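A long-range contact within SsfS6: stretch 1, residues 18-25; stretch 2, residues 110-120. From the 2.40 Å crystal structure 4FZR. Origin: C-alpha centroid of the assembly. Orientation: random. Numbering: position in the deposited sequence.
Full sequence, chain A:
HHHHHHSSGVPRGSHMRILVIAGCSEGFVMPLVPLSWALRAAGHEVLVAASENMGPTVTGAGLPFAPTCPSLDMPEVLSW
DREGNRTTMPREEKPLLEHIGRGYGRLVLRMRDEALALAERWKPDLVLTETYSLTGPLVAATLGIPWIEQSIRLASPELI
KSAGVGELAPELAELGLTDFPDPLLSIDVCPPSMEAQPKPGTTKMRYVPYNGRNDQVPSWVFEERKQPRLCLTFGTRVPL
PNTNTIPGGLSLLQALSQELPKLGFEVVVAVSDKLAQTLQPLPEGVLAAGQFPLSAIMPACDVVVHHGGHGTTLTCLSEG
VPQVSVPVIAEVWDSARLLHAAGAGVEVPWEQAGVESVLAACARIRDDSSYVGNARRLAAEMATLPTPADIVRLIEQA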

# COMPACT_ATOMS: atom_id res chain seq x y z
N ILE A 18 -6.14 -12.33 7.99
CA ILE A 18 -7.04 -12.35 6.84
C ILE A 18 -6.33 -12.76 5.56
O ILE A 18 -5.38 -12.10 5.12
CB ILE A 18 -7.75 -10.99 6.62
CG1 ILE A 18 -8.38 -10.49 7.92
CG2 ILE A 18 -8.80 -11.09 5.52
CD1 ILE A 18 -7.47 -9.58 8.72
N LEU A 19 -6.79 -13.85 4.97
CA LEU A 19 -6.33 -14.28 3.66
C LEU A 19 -7.21 -13.64 2.58
O LEU A 19 -8.40 -13.92 2.48
CB LEU A 19 -6.37 -15.81 3.56
CG LEU A 19 -5.91 -16.42 2.24
CD1 LEU A 19 -4.51 -15.96 1.86
CD2 LEU A 19 -5.98 -17.94 2.29
N VAL A 20 -6.61 -12.77 1.77
CA VAL A 20 -7.31 -12.15 0.65
C VAL A 20 -7.12 -13.01 -0.60
O VAL A 20 -6.01 -13.13 -1.10
CB VAL A 20 -6.80 -10.73 0.37
CG1 VAL A 20 -7.70 -10.03 -0.65
CG2 VAL A 20 -6.73 -9.93 1.67
N ILE A 21 -8.20 -13.61 -1.08
CA ILE A 21 -8.13 -14.49 -2.24
C ILE A 21 -8.61 -13.77 -3.49
O ILE A 21 -9.80 -13.48 -3.63
CB ILE A 21 -8.91 -15.80 -1.99
CG1 ILE A 21 -8.21 -16.61 -0.90
CG2 ILE A 21 -9.04 -16.60 -3.28
CD1 ILE A 21 -8.88 -17.91 -0.54
N ALA A 22 -7.68 -13.48 -4.39
CA ALA A 22 -7.94 -12.63 -5.55
C ALA A 22 -7.87 -13.40 -6.87
O ALA A 22 -7.64 -14.61 -6.89
CB ALA A 22 -6.97 -11.45 -5.57
N GLY A 23 -8.06 -12.68 -7.98
CA GLY A 23 -8.19 -13.29 -9.29
C GLY A 23 -6.89 -13.46 -10.06
O GLY A 23 -5.82 -13.64 -9.48
N CYS A 24 -6.99 -13.40 -11.39
CA CYS A 24 -5.84 -13.61 -12.26
C CYS A 24 -5.58 -12.43 -13.20
O CYS A 24 -4.69 -12.49 -14.04
CB CYS A 24 -6.01 -14.90 -13.07
SG CYS A 24 -7.38 -14.86 -14.25
N SER A 25 -6.36 -11.37 -13.05
CA SER A 25 -6.12 -10.14 -13.81
C SER A 25 -6.14 -8.93 -12.89
O SER A 25 -6.72 -8.96 -11.81
CB SER A 25 -7.17 -9.99 -14.92
OG SER A 25 -8.48 -10.07 -14.40
N ARG A 110 -8.39 -24.38 -10.75
CA ARG A 110 -6.97 -24.16 -10.95
C ARG A 110 -6.29 -23.67 -9.67
O ARG A 110 -5.08 -23.81 -9.51
CB ARG A 110 -6.74 -23.14 -12.07
CG ARG A 110 -7.46 -23.48 -13.37
CD ARG A 110 -6.82 -24.67 -14.08
NE ARG A 110 -5.57 -24.30 -14.75
CZ ARG A 110 -5.50 -23.73 -15.95
NH1 ARG A 110 -6.61 -23.44 -16.63
NH2 ARG A 110 -4.32 -23.44 -16.47
N MSE A 111 -7.08 -23.10 -8.76
CA MSE A 111 -6.54 -22.39 -7.60
C MSE A 111 -6.72 -23.11 -6.26
O MSE A 111 -5.91 -22.94 -5.35
CB MSE A 111 -7.19 -21.01 -7.49
CG MSE A 111 -6.64 -19.96 -8.46
SE MSE A 111 -7.58 -18.25 -8.32
CE MSE A 111 -6.34 -17.16 -9.36
N ARG A 112 -7.78 -23.91 -6.14
CA ARG A 112 -8.21 -24.38 -4.83
C ARG A 112 -7.16 -25.20 -4.08
O ARG A 112 -7.01 -25.05 -2.87
CB ARG A 112 -9.53 -25.16 -4.94
CG ARG A 112 -9.44 -26.50 -5.67
CD ARG A 112 -10.84 -27.04 -5.94
NE ARG A 112 -10.83 -28.43 -6.42
CZ ARG A 112 -11.18 -29.49 -5.69
NH1 ARG A 112 -11.58 -29.36 -4.43
NH2 ARG A 112 -11.13 -30.70 -6.22
N ASP A 113 -6.42 -26.05 -4.79
CA ASP A 113 -5.43 -26.91 -4.13
C ASP A 113 -4.38 -26.10 -3.37
O ASP A 113 -4.16 -26.32 -2.18
CB ASP A 113 -4.74 -27.82 -5.15
CG ASP A 113 -5.64 -28.94 -5.64
OD1 ASP A 113 -6.55 -29.35 -4.89
OD2 ASP A 113 -5.44 -29.41 -6.78
N GLU A 114 -3.75 -25.16 -4.06
CA GLU A 114 -2.70 -24.35 -3.46
C GLU A 114 -3.26 -23.30 -2.50
O GLU A 114 -2.58 -22.88 -1.57
CB GLU A 114 -1.85 -23.68 -4.53
CG GLU A 114 -0.76 -24.57 -5.11
CD GLU A 114 0.17 -25.12 -4.04
OE1 GLU A 114 0.72 -24.31 -3.26
OE2 GLU A 114 0.34 -26.35 -3.97
N ALA A 115 -4.50 -22.89 -2.72
CA ALA A 115 -5.13 -21.90 -1.86
C ALA A 115 -5.52 -22.54 -0.53
O ALA A 115 -5.37 -21.93 0.53
CB ALA A 115 -6.35 -21.29 -2.54
N LEU A 116 -6.01 -23.77 -0.60
CA LEU A 116 -6.42 -24.49 0.60
C LEU A 116 -5.20 -24.93 1.41
O LEU A 116 -5.18 -24.81 2.63
CB LEU A 116 -7.26 -25.71 0.24
CG LEU A 116 -7.80 -26.47 1.45
CD1 LEU A 116 -8.62 -25.55 2.35
CD2 LEU A 116 -8.63 -27.66 1.01
N ALA A 117 -4.18 -25.42 0.71
CA ALA A 117 -2.94 -25.85 1.35
C ALA A 117 -2.31 -24.66 2.06
O ALA A 117 -1.82 -24.78 3.18
CB ALA A 117 -1.97 -26.43 0.32
N LEU A 118 -2.33 -23.51 1.40
CA LEU A 118 -1.79 -22.29 1.98
C LEU A 118 -2.55 -21.91 3.25
O LEU A 118 -1.94 -21.56 4.26
CB LEU A 118 -1.86 -21.15 0.96
CG LEU A 118 -1.39 -19.78 1.45
CD1 LEU A 118 0.08 -19.80 1.85
CD2 LEU A 118 -1.64 -18.74 0.37
N ALA A 119 -3.87 -21.98 3.20
CA ALA A 119 -4.72 -21.59 4.32
C ALA A 119 -4.57 -22.52 5.52
O ALA A 119 -4.77 -22.12 6.67
CB ALA A 119 -6.18 -21.53 3.88
N GLU A 120 -4.24 -23.78 5.25
CA GLU A 120 -4.00 -24.74 6.32
C GLU A 120 -2.68 -24.46 7.03
O GLU A 120 -2.56 -24.66 8.23
CB GLU A 120 -4.01 -26.16 5.75
CG GLU A 120 -5.41 -26.73 5.59
CD GLU A 120 -5.46 -27.88 4.60
OE1 GLU A 120 -4.39 -28.27 4.08
OE2 GLU A 120 -6.57 -28.40 4.35

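The most striking feature of this contact is how much of its far end rests on a single methyl group. The terminal CE of Met111, a selenomethionine in this crystal, lies 3.6 Å from Gly23 O, 3.8 Å from Ala22 O and 4.3 Å from Cys24 N, so one side chain of the second stretch meets three consecutive residues of the loop that follows the strand. Its chi2 and chi3 are both t, which extends the chain beyond CB and carries the methyl across a gap that the backbones leave wide: even the nearest pair of CA atoms here, those of Gly23 and Met111, stands 9.4 Å apart. A methionine-type side chain suits such a task, being long, unbranched and apolar. The carbonyl oxygens it touches gain no hydrogen bond from it, and these are van der Waals contacts. The side chain of Cys24, in the p rotamer, adds a looser apolar contact, with its CB 4.4 Å from Met111 CE.

The rest of the example illustrates a familiar principle of alpha/beta architecture, in which a helix lies along a strand and small and branched apolar side chains fill the space between them. Strand 18-21 and the helix run nearly antiparallel, at 171°, with a closest axial approach of 10.7 Å. Strand alternation decides which residues take part: Leu19 and Ile21 direct their CA-to-CB bonds toward the helix, whereas Ile18 and Val20 remain out of its reach.

Leu19 is the principal contributor from the strand. Its CD2 packs 3.9 Å from Ala119 CB, and its CD1 lies 4.3 Å from Leu118 CD2, so its two terminal methyls meet neighbouring residues of the helix. The short side chain of Ala119 accompanies a closer backbone approach, 7.5 Å between the CA atoms of Leu19 and Ala119. Leu19 CD2 also comes within 4.4 Å of Ala115 O, a carbonyl already engaged by Ala119 N at 3.1 Å in the helical ladder. Ile21 and Ala115 also point toward each other's stretch, but Ile21 CD1 stays 4.7 Å from Ala115 CB, a looser fit between the two ends.

No hydrogen bond crosses between the stretches. Past the kink, where Asp113 N and Glu114 N make no bond to the preceding turn, the helix bonds along its own backbone, as in the hydrogen bond from Leu116 N to Arg112 O at 2.8 Å, while the charged side chains of Asp113, Glu114 and Glu120 stay out of reach of the strand. Cohesion across this modest 255 Å² of buried surface therefore comes from apolar packing and van der Waals contact, closest at the Met111 CE methyl.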